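Local coordinates for protein CCMAN5 (Cellulosimicrobium cellulans, PDB 2XSG) that hydrolyses alpha-mannosidic linkages as a family GH92 glycosidase, and probably removes mannose that caps mannose-6-phosphate on yeast-made glycoproteins, at residues 81-86 and 115-120; 436-441 and 463-468; 584-589 and 619-624; 705-710 and 739-744. All blocks are in the same frame, centred on the assembly; numbering follows the deposited sequence.

Contact 1 (81-86 and 115-120)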
loop_
_atom_site.group_PDB
_atom_site.type_symbol
_atom_site.label_atom_id
_atom_site.label_comp_id
_atom_site.label_asym_id
_atom_site.label_seq_id
_atom_site.Cartn_x
_atom_site.Cartn_y
_atom_site.Cartn_z
ATOM N N VAL A 81 -17.312 4.969 16.318
ATOM C CA VAL A 81 -18.674 5.490 16.477
ATOM C C VAL A 81 -19.699 4.363 16.291
ATOM O O VAL A 81 -19.774 3.761 15.228
ATOM C CB VAL A 81 -18.952 6.637 15.476
ATOM C CG1 VAL A 81 -20.455 7.054 15.491
ATOM C CG2 VAL A 81 -18.005 7.852 15.733
ATOM N N VAL A 82 -20.466 4.090 17.345
ATOM C CA VAL A 82 -21.394 2.974 17.397
ATOM C C VAL A 82 -22.830 3.470 17.607
ATOM O O VAL A 82 -23.136 4.024 18.676
ATOM C CB VAL A 82 -21.050 1.996 18.571
ATOM C CG1 VAL A 82 -22.023 0.820 18.604
ATOM C CG2 VAL A 82 -19.622 1.487 18.458
ATOM N N PRO A 83 -23.721 3.250 16.617
ATOM C CA PRO A 83 -25.130 3.594 16.803
ATOM C C PRO A 83 -25.847 2.546 17.662
ATOM O O PRO A 83 -25.599 1.343 17.512
ATOM C CB PRO A 83 -25.677 3.574 15.372
ATOM C CG PRO A 83 -24.852 2.529 14.688
ATOM C CD PRO A 83 -23.475 2.680 15.278
ATOM N N THR A 84 -26.718 3.003 18.558
ATOM C CA THR A 84 -27.437 2.099 19.450
ATOM C C THR A 84 -28.725 2.730 19.974
ATOM O O THR A 84 -28.818 3.960 20.086
ATOM C CB THR A 84 -26.554 1.648 20.627
ATOM O OG1 THR A 84 -27.244 0.654 21.385
ATOM C CG2 THR A 84 -26.169 2.829 21.532
ATOM N N SER A 85 -29.717 1.891 20.274
ATOM C CA SER A 85 -30.937 2.358 20.938
ATOM C C SER A 85 -30.879 2.016 22.413
ATOM O O SER A 85 -31.830 2.268 23.158
ATOM C CB SER A 85 -32.191 1.754 20.301
ATOM O OG SER A 85 -32.249 2.090 18.933
ATOM N N GLY A 86 -29.755 1.445 22.830
ATOM C CA GLY A 86 -29.535 1.131 24.239
ATOM C C GLY A 86 -29.118 2.331 25.063
ATOM O O GLY A 86 -28.885 3.417 24.520
ATOM N N VAL A 115 -24.850 0.261 5.229
ATOM C CA VAL A 115 -25.242 -1.049 5.774
ATOM C C VAL A 115 -26.479 -0.910 6.671
ATOM O O VAL A 115 -26.664 0.109 7.373
ATOM C CB VAL A 115 -24.083 -1.721 6.571
ATOM C CG1 VAL A 115 -23.728 -0.928 7.857
ATOM C CG2 VAL A 115 -24.413 -3.192 6.916
ATOM N N GLY A 116 -27.344 -1.911 6.602
ATOM C CA GLY A 116 -28.458 -2.022 7.530
ATOM C C GLY A 116 -28.032 -2.853 8.721
ATOM O O GLY A 116 -27.657 -4.016 8.574
ATOM N N LEU A 117 -28.056 -2.234 9.898
ATOM C CA LEU A 117 -27.645 -2.893 11.129
ATOM C C LEU A 117 -28.870 -3.274 11.930
ATOM O O LEU A 117 -29.800 -2.481 12.036
ATOM C CB LEU A 117 -26.744 -1.963 11.958
ATOM C CG LEU A 117 -25.441 -1.478 11.313
ATOM C CD1 LEU A 117 -24.773 -0.358 12.179
ATOM C CD2 LEU A 117 -24.495 -2.661 11.062
ATOM N N GLY A 118 -28.886 -4.498 12.460
ATOM C CA GLY A 118 -29.944 -4.922 13.359
ATOM C C GLY A 118 -29.958 -4.053 14.599
ATOM O O GLY A 118 -28.899 -3.741 15.178
ATOM N N ASN A 119 -31.154 -3.616 14.994
ATOM C CA ASN A 119 -31.286 -2.698 16.128
ATOM C C ASN A 119 -30.865 -3.412 17.412
ATOM O O ASN A 119 -31.012 -4.627 17.520
ATOM C CB ASN A 119 -32.724 -2.177 16.214
ATOM C CG ASN A 119 -32.911 -1.057 17.236
ATOM O OD1 ASN A 119 -33.988 -0.941 17.821
ATOM N ND2 ASN A 119 -31.873 -0.228 17.458
ATOM N N VAL A 120 -30.302 -2.657 18.358
ATOM C CA VAL A 120 -29.965 -3.168 19.681
ATOM C C VAL A 120 -30.454 -2.189 20.756
ATOM O O VAL A 120 -30.402 -0.961 20.564
ATOM C CB VAL A 120 -28.442 -3.484 19.843
ATOM C CG1 VAL A 120 -28.010 -4.570 18.862
ATOM C CG2 VAL A 120 -27.573 -2.214 19.655
#

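Contact 2 (436-441 and 463-468)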
loop_
_atom_site.group_PDB
_atom_site.type_symbol
_atom_site.label_atom_id
_atom_site.label_comp_id
_atom_site.label_asym_id
_atom_site.label_seq_id
_atom_site.Cartn_x
_atom_site.Cartn_y
_atom_site.Cartn_z
ATOM N N ARG A 436 22.235 7.863 7.638
ATOM C CA ARG A 436 22.100 7.117 8.900
ATOM C C ARG A 436 21.082 5.979 8.773
ATOM O O ARG A 436 21.243 4.924 9.391
ATOM C CB ARG A 436 21.701 8.026 10.068
ATOM C CG ARG A 436 22.716 9.109 10.426
ATOM C CD ARG A 436 22.306 9.820 11.734
ATOM N NE ARG A 436 21.063 10.585 11.580
ATOM C CZ ARG A 436 21.012 11.835 11.125
ATOM N NH1 ARG A 436 22.136 12.476 10.783
ATOM N NH2 ARG A 436 19.841 12.451 11.012
ATOM N N LEU A 437 20.034 6.210 7.980
ATOM C CA LEU A 437 19.036 5.189 7.691
ATOM C C LEU A 437 19.693 3.973 7.040
ATOM O O LEU A 437 19.502 2.842 7.479
ATOM C CB LEU A 437 17.956 5.740 6.749
ATOM C CG LEU A 437 16.913 4.711 6.315
ATOM C CD1 LEU A 437 15.902 4.467 7.440
ATOM C CD2 LEU A 437 16.198 5.140 5.048
ATOM N N VAL A 438 20.473 4.239 5.999
ATOM C CA VAL A 438 21.164 3.206 5.248
ATOM C C VAL A 438 22.224 2.489 6.106
ATOM O O VAL A 438 22.377 1.266 6.024
ATOM C CB VAL A 438 21.734 3.791 3.931
ATOM C CG1 VAL A 438 22.612 2.773 3.195
ATOM C CG2 VAL A 438 20.590 4.252 3.055
ATOM N N GLY A 439 22.907 3.246 6.960
ATOM C CA GLY A 439 23.912 2.687 7.857
ATOM C C GLY A 439 25.204 2.480 7.099
ATOM O O GLY A 439 25.238 2.595 5.867
ATOM N N GLN A 440 26.263 2.180 7.844
ATOM C CA GLN A 440 27.580 1.885 7.280
ATOM C C GLN A 440 27.975 0.456 7.624
ATOM O O GLN A 440 27.646 -0.034 8.706
ATOM C CB GLN A 440 28.652 2.823 7.849
ATOM C CG GLN A 440 28.143 4.172 8.329
ATOM C CD GLN A 440 27.693 5.040 7.194
ATOM O OE1 GLN A 440 28.363 5.115 6.150
ATOM N NE2 GLN A 440 26.545 5.709 7.375
ATOM N N TYR A 441 28.679 -0.210 6.706
ATOM C CA TYR A 441 29.363 -1.455 7.048
ATOM C C TYR A 441 30.334 -1.163 8.212
ATOM O O TYR A 441 30.915 -0.065 8.281
ATOM C CB TYR A 441 30.132 -1.996 5.839
ATOM C CG TYR A 441 29.262 -2.558 4.728
ATOM C CD1 TYR A 441 28.453 -3.677 4.949
ATOM C CD2 TYR A 441 29.265 -1.984 3.459
ATOM C CE1 TYR A 441 27.645 -4.199 3.932
ATOM C CE2 TYR A 441 28.471 -2.490 2.437
ATOM C CZ TYR A 441 27.669 -3.597 2.678
ATOM O OH TYR A 441 26.903 -4.098 1.675
ATOM N N TYR A 463 21.366 -2.057 -2.504
ATOM C CA TYR A 463 20.347 -1.264 -3.183
ATOM C C TYR A 463 20.202 0.141 -2.542
ATOM O O TYR A 463 20.075 1.137 -3.251
ATOM C CB TYR A 463 19.013 -2.011 -3.195
ATOM C CG TYR A 463 18.141 -1.753 -4.407
ATOM C CD1 TYR A 463 18.158 -0.517 -5.070
ATOM C CD2 TYR A 463 17.274 -2.736 -4.883
ATOM C CE1 TYR A 463 17.358 -0.275 -6.186
ATOM C CE2 TYR A 463 16.449 -2.492 -6.003
ATOM C CZ TYR A 463 16.501 -1.256 -6.642
ATOM O OH TYR A 463 15.704 -0.996 -7.746
ATOM N N ASP A 464 20.235 0.214 -1.213
ATOM C CA ASP A 464 20.206 1.503 -0.513
ATOM C C ASP A 464 21.329 2.414 -0.951
ATOM O O ASP A 464 21.103 3.609 -1.165
ATOM C CB ASP A 464 20.313 1.310 0.996
ATOM C CG ASP A 464 18.998 0.894 1.626
ATOM O OD1 ASP A 464 17.926 1.124 1.010
ATOM O OD2 ASP A 464 19.044 0.345 2.738
ATOM N N GLN A 465 22.533 1.843 -1.071
ATOM C CA GLN A 465 23.717 2.609 -1.452
ATOM C C GLN A 465 23.681 3.048 -2.911
ATOM O O GLN A 465 24.076 4.192 -3.231
ATOM C CB GLN A 465 25.001 1.844 -1.135
ATOM C CG GLN A 465 25.295 1.700 0.352
ATOM C CD GLN A 465 26.549 0.873 0.601
ATOM O OE1 GLN A 465 26.785 -0.109 -0.086
ATOM N NE2 GLN A 465 27.371 1.289 1.566
ATOM N N TYR A 466 23.188 2.178 -3.792
ATOM C CA TYR A 466 22.895 2.628 -5.147
ATOM C C TYR A 466 22.000 3.889 -5.114
ATOM O O TYR A 466 22.296 4.881 -5.773
ATOM C CB TYR A 466 22.264 1.529 -6.050
ATOM C CG TYR A 466 21.661 2.145 -7.302
ATOM C CD1 TYR A 466 22.477 2.619 -8.336
ATOM C CD2 TYR A 466 20.277 2.332 -7.410
ATOM C CE1 TYR A 466 21.920 3.242 -9.467
ATOM C CE2 TYR A 466 19.715 2.945 -8.524
ATOM C CZ TYR A 466 20.536 3.398 -9.546
ATOM O OH TYR A 466 19.973 3.998 -10.641
ATOM N N GLY A 467 20.907 3.845 -4.348
ATOM C CA GLY A 467 19.979 4.983 -4.270
ATOM C C GLY A 467 20.617 6.244 -3.706
ATOM O O GLY A 467 20.460 7.336 -4.248
ATOM N N LEU A 468 21.342 6.088 -2.609
ATOM C CA LEU A 468 22.093 7.188 -2.033
ATOM C C LEU A 468 23.082 7.778 -3.046
ATOM O O LEU A 468 23.269 9.013 -3.107
ATOM C CB LEU A 468 22.825 6.692 -0.807
ATOM C CG LEU A 468 22.824 7.422 0.519
ATOM C CD1 LEU A 468 21.495 8.055 0.888
ATOM C CD2 LEU A 468 23.260 6.386 1.575
HETATM O O HOH W 1 20.967 -0.806 4.584
HETATM O O HOH W 2 26.554 -2.569 -0.499
#

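Contact 3 (584-589 and 619-624). With CA (calcium ion), chain C.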
loop_
_atom_site.group_PDB
_atom_site.type_symbol
_atom_site.label_atom_id
_atom_site.label_comp_id
_atom_site.label_asym_id
_atom_site.label_seq_id
_atom_site.Cartn_x
_atom_site.Cartn_y
_atom_site.Cartn_z
ATOM N N HIS A 584 9.881 -18.916 -7.494
ATOM C CA HIS A 584 9.359 -17.564 -7.357
ATOM C C HIS A 584 8.189 -17.546 -6.372
ATOM O O HIS A 584 7.408 -18.504 -6.316
ATOM C CB HIS A 584 8.880 -17.069 -8.722
ATOM C CG HIS A 584 8.184 -15.748 -8.675
ATOM N ND1 HIS A 584 6.862 -15.586 -9.040
ATOM C CD2 HIS A 584 8.632 -14.522 -8.331
ATOM C CE1 HIS A 584 6.523 -14.316 -8.900
ATOM N NE2 HIS A 584 7.579 -13.650 -8.473
ATOM N N SER A 585 8.060 -16.460 -5.607
ATOM C CA SER A 585 6.865 -16.258 -4.789
ATOM C C SER A 585 6.018 -15.125 -5.338
ATOM O O SER A 585 6.538 -14.038 -5.635
ATOM C CB SER A 585 7.210 -15.990 -3.328
ATOM O OG SER A 585 6.020 -15.837 -2.556
ATOM N N ASN A 586 4.712 -15.375 -5.458
ATOM C CA ASN A 586 3.740 -14.323 -5.808
ATOM C C ASN A 586 3.141 -13.597 -4.593
ATOM O O ASN A 586 2.483 -12.568 -4.740
ATOM C CB ASN A 586 2.595 -14.902 -6.651
ATOM C CG ASN A 586 3.089 -15.616 -7.892
ATOM O OD1 ASN A 586 2.873 -16.829 -8.068
ATOM N ND2 ASN A 586 3.781 -14.892 -8.734
ATOM N N ALA A 587 3.387 -14.123 -3.398
ATOM C CA ALA A 587 2.645 -13.711 -2.206
ATOM C C ALA A 587 3.321 -12.571 -1.455
ATOM O O ALA A 587 2.706 -11.952 -0.580
ATOM C CB ALA A 587 2.426 -14.917 -1.274
ATOM N N ASN A 588 4.578 -12.304 -1.800
ATOM C CA ASN A 588 5.377 -11.248 -1.176
ATOM C C ASN A 588 6.129 -10.409 -2.212
ATOM O O ASN A 588 6.243 -10.800 -3.390
ATOM C CB ASN A 588 6.383 -11.863 -0.206
ATOM C CG ASN A 588 6.737 -10.942 0.924
ATOM O OD1 ASN A 588 5.951 -10.074 1.300
ATOM N ND2 ASN A 588 7.929 -11.118 1.478
ATOM N N GLU A 589 6.654 -9.268 -1.768
ATOM C CA GLU A 589 7.288 -8.286 -2.654
ATOM C C GLU A 589 8.780 -8.518 -2.922
ATOM O O GLU A 589 9.368 -7.813 -3.749
ATOM C CB GLU A 589 7.129 -6.861 -2.093
ATOM C CG GLU A 589 5.699 -6.329 -2.052
ATOM C CD GLU A 589 4.991 -6.670 -0.764
ATOM O OE1 GLU A 589 5.552 -7.418 0.041
ATOM O OE2 GLU A 589 3.867 -6.184 -0.551
ATOM N N THR A 619 -1.899 -19.863 -11.533
ATOM C CA THR A 619 -0.500 -20.288 -11.525
ATOM C C THR A 619 -0.225 -21.246 -10.374
ATOM O O THR A 619 -1.006 -21.315 -9.419
ATOM C CB THR A 619 0.478 -19.101 -11.339
ATOM O OG1 THR A 619 0.018 -18.268 -10.260
ATOM C CG2 THR A 619 0.596 -18.286 -12.624
ATOM N N TRP A 620 0.901 -21.958 -10.464
ATOM C CA TRP A 620 1.427 -22.730 -9.340
ATOM C C TRP A 620 1.991 -21.812 -8.268
ATOM O O TRP A 620 2.777 -20.910 -8.555
ATOM C CB TRP A 620 2.517 -23.691 -9.804
ATOM C CG TRP A 620 1.953 -24.924 -10.425
ATOM C CD1 TRP A 620 2.063 -25.311 -11.739
ATOM C CD2 TRP A 620 1.167 -25.925 -9.770
ATOM N NE1 TRP A 620 1.414 -26.504 -11.925
ATOM C CE2 TRP A 620 0.847 -26.903 -10.741
ATOM C CE3 TRP A 620 0.723 -26.107 -8.452
ATOM C CZ2 TRP A 620 0.096 -28.047 -10.434
ATOM C CZ3 TRP A 620 -0.032 -27.243 -8.149
ATOM C CH2 TRP A 620 -0.339 -28.196 -9.138
ATOM N N ASN A 621 1.556 -22.044 -7.034
ATOM C CA ASN A 621 2.034 -21.279 -5.890
ATOM C C ASN A 621 2.608 -22.177 -4.822
ATOM O O ASN A 621 1.885 -22.973 -4.216
ATOM C CB ASN A 621 0.927 -20.394 -5.330
ATOM C CG ASN A 621 0.663 -19.202 -6.217
ATOM O OD1 ASN A 621 1.285 -18.154 -6.053
ATOM N ND2 ASN A 621 -0.205 -19.379 -7.211
ATOM N N ARG A 622 3.924 -22.067 -4.639
ATOM C CA ARG A 622 4.647 -22.829 -3.632
ATOM C C ARG A 622 4.748 -22.069 -2.311
ATOM O O ARG A 622 4.676 -22.667 -1.228
ATOM C CB ARG A 622 6.052 -23.217 -4.135
ATOM C CG ARG A 622 6.926 -23.890 -3.060
ATOM C CD ARG A 622 8.259 -24.414 -3.587
ATOM N NE ARG A 622 9.100 -24.902 -2.481
ATOM C CZ ARG A 622 10.341 -25.376 -2.606
ATOM N NH1 ARG A 622 10.926 -25.487 -3.792
ATOM N NH2 ARG A 622 10.996 -25.768 -1.524
ATOM N N TYR A 623 4.900 -20.751 -2.390
ATOM C CA TYR A 623 5.183 -19.966 -1.192
ATOM C C TYR A 623 4.054 -19.041 -0.722
ATOM O O TYR A 623 3.364 -18.419 -1.524
ATOM C CB TYR A 623 6.460 -19.152 -1.398
ATOM C CG TYR A 623 7.710 -19.989 -1.654
ATOM C CD1 TYR A 623 8.148 -20.238 -2.954
ATOM C CD2 TYR A 623 8.468 -20.486 -0.603
ATOM C CE1 TYR A 623 9.303 -20.978 -3.199
ATOM C CE2 TYR A 623 9.615 -21.246 -0.838
ATOM C CZ TYR A 623 10.026 -21.480 -2.137
ATOM O OH TYR A 623 11.166 -22.216 -2.385
ATOM N N ILE A 624 3.891 -18.973 0.601
ATOM C CA ILE A 624 3.071 -17.940 1.266
ATOM C C ILE A 624 4.020 -16.860 1.777
ATOM O O ILE A 624 5.219 -16.945 1.533
ATOM C CB ILE A 624 2.166 -18.530 2.412
ATOM C CG1 ILE A 624 2.962 -19.469 3.333
ATOM C CG2 ILE A 624 0.949 -19.261 1.807
ATOM C CD1 ILE A 624 2.204 -19.928 4.583
HETATM CA CA CA C . 4.360 -8.523 2.119
HETATM O O HOH W 3 5.352 -19.602 -5.164
HETATM O O HOH W 4 6.612 -15.132 -0.027
HETATM O O HOH W 5 3.448 -17.575 -4.268
HETATM O O HOH W 6 2.554 -9.477 0.767
#

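Contact 4 (705-710 and 739-744)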
loop_
_atom_site.group_PDB
_atom_site.type_symbol
_atom_site.label_atom_id
_atom_site.label_comp_id
_atom_site.label_asym_id
_atom_site.label_seq_id
_atom_site.Cartn_x
_atom_site.Cartn_y
_atom_site.Cartn_z
ATOM N N SER A 705 -2.248 16.056 -22.694
ATOM C CA SER A 705 -1.478 15.064 -23.452
ATOM C C SER A 705 -1.728 13.671 -22.843
ATOM O O SER A 705 -2.228 13.563 -21.709
ATOM C CB SER A 705 0.013 15.397 -23.454
ATOM O OG SER A 705 0.614 15.073 -22.211
ATOM N N ALA A 706 -1.400 12.618 -23.590
ATOM C CA ALA A 706 -1.731 11.245 -23.179
ATOM C C ALA A 706 -0.708 10.215 -23.642
ATOM O O ALA A 706 -0.212 10.308 -24.767
ATOM C CB ALA A 706 -3.117 10.859 -23.707
ATOM N N PHE A 707 -0.399 9.240 -22.784
ATOM C CA PHE A 707 0.367 8.059 -23.202
ATOM C C PHE A 707 -0.614 6.984 -23.651
ATOM O O PHE A 707 -1.583 6.682 -22.956
ATOM C CB PHE A 707 1.245 7.528 -22.070
ATOM C CG PHE A 707 1.954 6.234 -22.394
ATOM C CD1 PHE A 707 3.055 6.219 -23.257
ATOM C CD2 PHE A 707 1.522 5.031 -21.832
ATOM C CE1 PHE A 707 3.724 5.026 -23.542
ATOM C CE2 PHE A 707 2.175 3.829 -22.120
ATOM C CZ PHE A 707 3.282 3.826 -22.977
ATOM N N THR A 708 -0.385 6.422 -24.825
ATOM C CA THR A 708 -1.295 5.398 -25.303
ATOM C C THR A 708 -0.512 4.143 -25.607
ATOM O O THR A 708 0.416 4.158 -26.414
ATOM C CB THR A 708 -2.122 5.896 -26.518
ATOM O OG1 THR A 708 -2.617 7.207 -26.235
ATOM C CG2 THR A 708 -3.308 4.981 -26.802
ATOM N N VAL A 709 -0.865 3.063 -24.922
ATOM C CA VAL A 709 -0.315 1.761 -25.236
ATOM C C VAL A 709 -1.443 0.898 -25.781
ATOM O O VAL A 709 -2.479 0.734 -25.132
ATOM C CB VAL A 709 0.432 1.115 -24.033
ATOM C CG1 VAL A 709 -0.493 0.873 -22.824
ATOM C CG2 VAL A 709 1.119 -0.197 -24.455
ATOM N N THR A 710 -1.256 0.387 -26.996
ATOM C CA THR A 710 -2.229 -0.531 -27.604
ATOM C C THR A 710 -1.669 -1.943 -27.764
ATOM O O THR A 710 -0.457 -2.140 -27.931
ATOM C CB THR A 710 -2.728 -0.040 -28.986
ATOM O OG1 THR A 710 -1.610 0.400 -29.766
ATOM C CG2 THR A 710 -3.736 1.089 -28.827
ATOM N N ALA A 739 10.628 9.157 -19.647
ATOM C CA ALA A 739 10.411 10.348 -20.471
ATOM C C ALA A 739 9.504 10.041 -21.671
ATOM O O ALA A 739 8.658 10.857 -22.063
ATOM C CB ALA A 739 11.782 10.984 -20.928
ATOM N N THR A 740 9.670 8.856 -22.239
ATOM C CA THR A 740 8.908 8.458 -23.419
ATOM C C THR A 740 7.435 8.335 -23.063
ATOM O O THR A 740 6.563 8.818 -23.791
ATOM C CB THR A 740 9.453 7.153 -24.010
ATOM O OG1 THR A 740 10.821 7.356 -24.364
ATOM C CG2 THR A 740 8.679 6.739 -25.245
ATOM N N VAL A 741 7.177 7.732 -21.910
ATOM C CA VAL A 741 5.828 7.544 -21.417
ATOM C C VAL A 741 5.121 8.874 -21.152
ATOM O O VAL A 741 4.092 9.164 -21.783
ATOM C CB VAL A 741 5.783 6.630 -20.159
ATOM C CG1 VAL A 741 4.340 6.517 -19.648
ATOM C CG2 VAL A 741 6.308 5.244 -20.485
ATOM N N VAL A 742 5.642 9.669 -20.213
ATOM C CA VAL A 742 4.961 10.919 -19.834
ATOM C C VAL A 742 5.005 11.969 -20.950
ATOM O O VAL A 742 4.225 12.924 -20.934
ATOM C CB VAL A 742 5.454 11.517 -18.485
ATOM C CG1 VAL A 742 5.188 10.553 -17.366
ATOM C CG2 VAL A 742 6.920 11.892 -18.549
ATOM N N GLY A 743 5.918 11.777 -21.906
ATOM C CA GLY A 743 5.973 12.561 -23.140
ATOM C C GLY A 743 4.786 12.352 -24.079
ATOM O O GLY A 743 4.593 13.127 -25.026
ATOM N N GLY A 744 3.974 11.329 -23.812
ATOM C CA GLY A 744 2.726 11.128 -24.557
ATOM C C GLY A 744 2.920 10.280 -25.797
ATOM O O GLY A 744 2.280 10.507 -26.821
HETATM O O HOH W 7 3.049 14.399 -22.609
HETATM O O HOH W 8 -0.165 11.027 -27.059
#

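Contact 1 (81-86 and 115-120)
The two segments run in much the same direction, 21° apart where they touch, and converge at one backbone hydrogen bond from S85 N to V120 O of 2.9 Å, the donor lying almost on the C=O axis (169°). G86 N lies near this carbonyl but is badly angled for it, and donates instead to T84 OG1 at 3.0 Å, closing an ST turn. T84 OG1 is anti to its own backbone N (chi1 -174°), which puts it beside the carbonyl carbon, within reach of G86 N and against V120 CG2 at 3.4 Å. T84 and V120 cross at about a right angle. The contact joins the two antiparallel sheets of the beta-sandwich-like N-terminal domain of GH92 enzymes: strand 80-84 is an edge strand of one, and strand 112-121 belongs to the other. Between them P83 offers its ring tip, CG, to L117 CD1 at 3.8 Å, again nearly crosswise. Y149, F151 and I134 also pack on P83, while H99 touches both L117 and V120. N119, with CG anti to its backbone N, brings its amide group up beside the hydroxymethyl of S85, whose CB lies 3.3 Å from V120 O. S85 OG has a weak hydrogen bond to S155 OG.

Contact 2 (436-441 and 463-468)
The Y441 ring and the Q465 amide meet obliquely, their planes 78° apart, with Y441 CE2 3.9 Å from Q465 OE1. In the plane of the ring, beyond its hydroxyl edge, a water accepts from Y441 OH at 2.7 Å and donates to Q465 OE1 at 2.5 Å. R461 makes a cation-pi contact with the same ring, and Q487 holds the other end of the amide, Q465 NE2, so the flat group is gripped at both polar atoms. This is helix-helix packing in the catalytic domain, probably an (alpha/alpha)6 barrel, as in the six-hairpin glycosidases: the C-terminal end of helix 427-438 rests on helix 455-474, and G439, the first residue past the helix, has a positive phi of 80°. V438 is the wedge. Its CG1, anti to the backbone N, lies 3.5 Å from D464 CB as the two side chains slide past each other. Its second branch, CG2, meets L468 CD2 nearly tip to tip at 3.7 Å; Y431, L434 and L484 also pack on L468. The D464 carboxylate is buried, and its charge is answered by a salt bridge from OD2 to R408. V438 O, left over at the helix end, accepts from R461 and from a second water 2.9 Å away, whose other hydrogen goes to D464 OD2, also at 2.9 Å.

Contact 3 (584-589 and 619-624)
Direct packing runs from N586 against N621 to S585 and A587 against Y623, while ordered waters bridge polar atoms between these contacts. N586 and N621 cross at about a right angle, amide planes 67° apart, with N586 CB 3.6 Å from N621 OD1. S585 OG, anti to its backbone N, comes to 3.5 Å from Y623 CB and accepts from A587 N at 3.3 Å, closing an ST turn. The A587 methyl sits 3.6 Å from Y623 O, and H584 O lies at the edge of the Y623 ring, near its plane. The ring's hydroxyl, bonded to A527 O, lies over the centre of the R622 guanidinium, which is paired with E638. In the less directly packed, water-mediated part three waters bridge the two segments. One spans H584 O and Y623 N, another S585 OG and I624 O, and the third accepts from N586 N while donating to Y623 O and N621 OD1. The loop then delivers calcium ligands, N588 OD1 at 2.4 Å and E589 OE1 at 2.6 Å, joined on the ion by D662 and a water that also donates to A587 O; a role in catalysis, as for the calcium of GH92 relatives, is probable. Strand 618-623 edges a three-stranded antiparallel sheet beside strand 638-646; I614 of helix 604-616 packs on H584 and N586, and Q541 of helix 539-542 touches S585 and Y623.

Contact 4 (705-710 and 739-744)
F707 and V741 cross obliquely, the valine laying one methyl on the phenyl face: V741 CG1 stands 3.8 Å from the F707 ring centroid, 17° off the ring normal, a CH-pi contact displaced toward the CG side of the ring. The other branch, V741 CG2, reaches the far rim, 4.0 Å from F707 CE1. F707 CG is anti to its backbone N, and the stem of the side chain passes close to the helix backbone, with F707 CB 3.3 Å from V741 O. That carbonyl accepts from G744 N, part of the Schellman motif in which G744, with a positive phi of 89°, leaves the helical backbone angles. The turn brings G744 CA to within 3.1 Å of A706 O, an approach eased by the lack of a side chain. Two waters bridge the segments: one donates to both A706 O and G744 O, another to S705 OG and V742 O, while D703 holds S705 OG as well. Y701 and L677 pack on both F707 and V741. In the C-terminal mixed sheet, strand 706-712 lies between strands 696-700 and 746-752, and helix 738-742 sits at its beginning, leading directly into its parallel neighbour 746-752.

No helix or strand is shared among the four contacts. Contact 1 stands apart, sheet against sheet in the N-terminal domain, its centre about 52 Å from that of contact 2 across the chain's centre. Contacts 2, 3 and 4 belong to the catalytic part; contacts 2 and 3 have nearest atoms about 9 Å apart, one being helix against helix, the other loop against edge strand. Contacts 1 to 3 are buried, whereas contact 4, strand against helix end, is only partly so. Contact 1 has a clear direct hydrogen bond across its segments; the other three combine close packing with bridging waters. Contact 3 alone carries the calcium; contact 2 has D464 paired with R408.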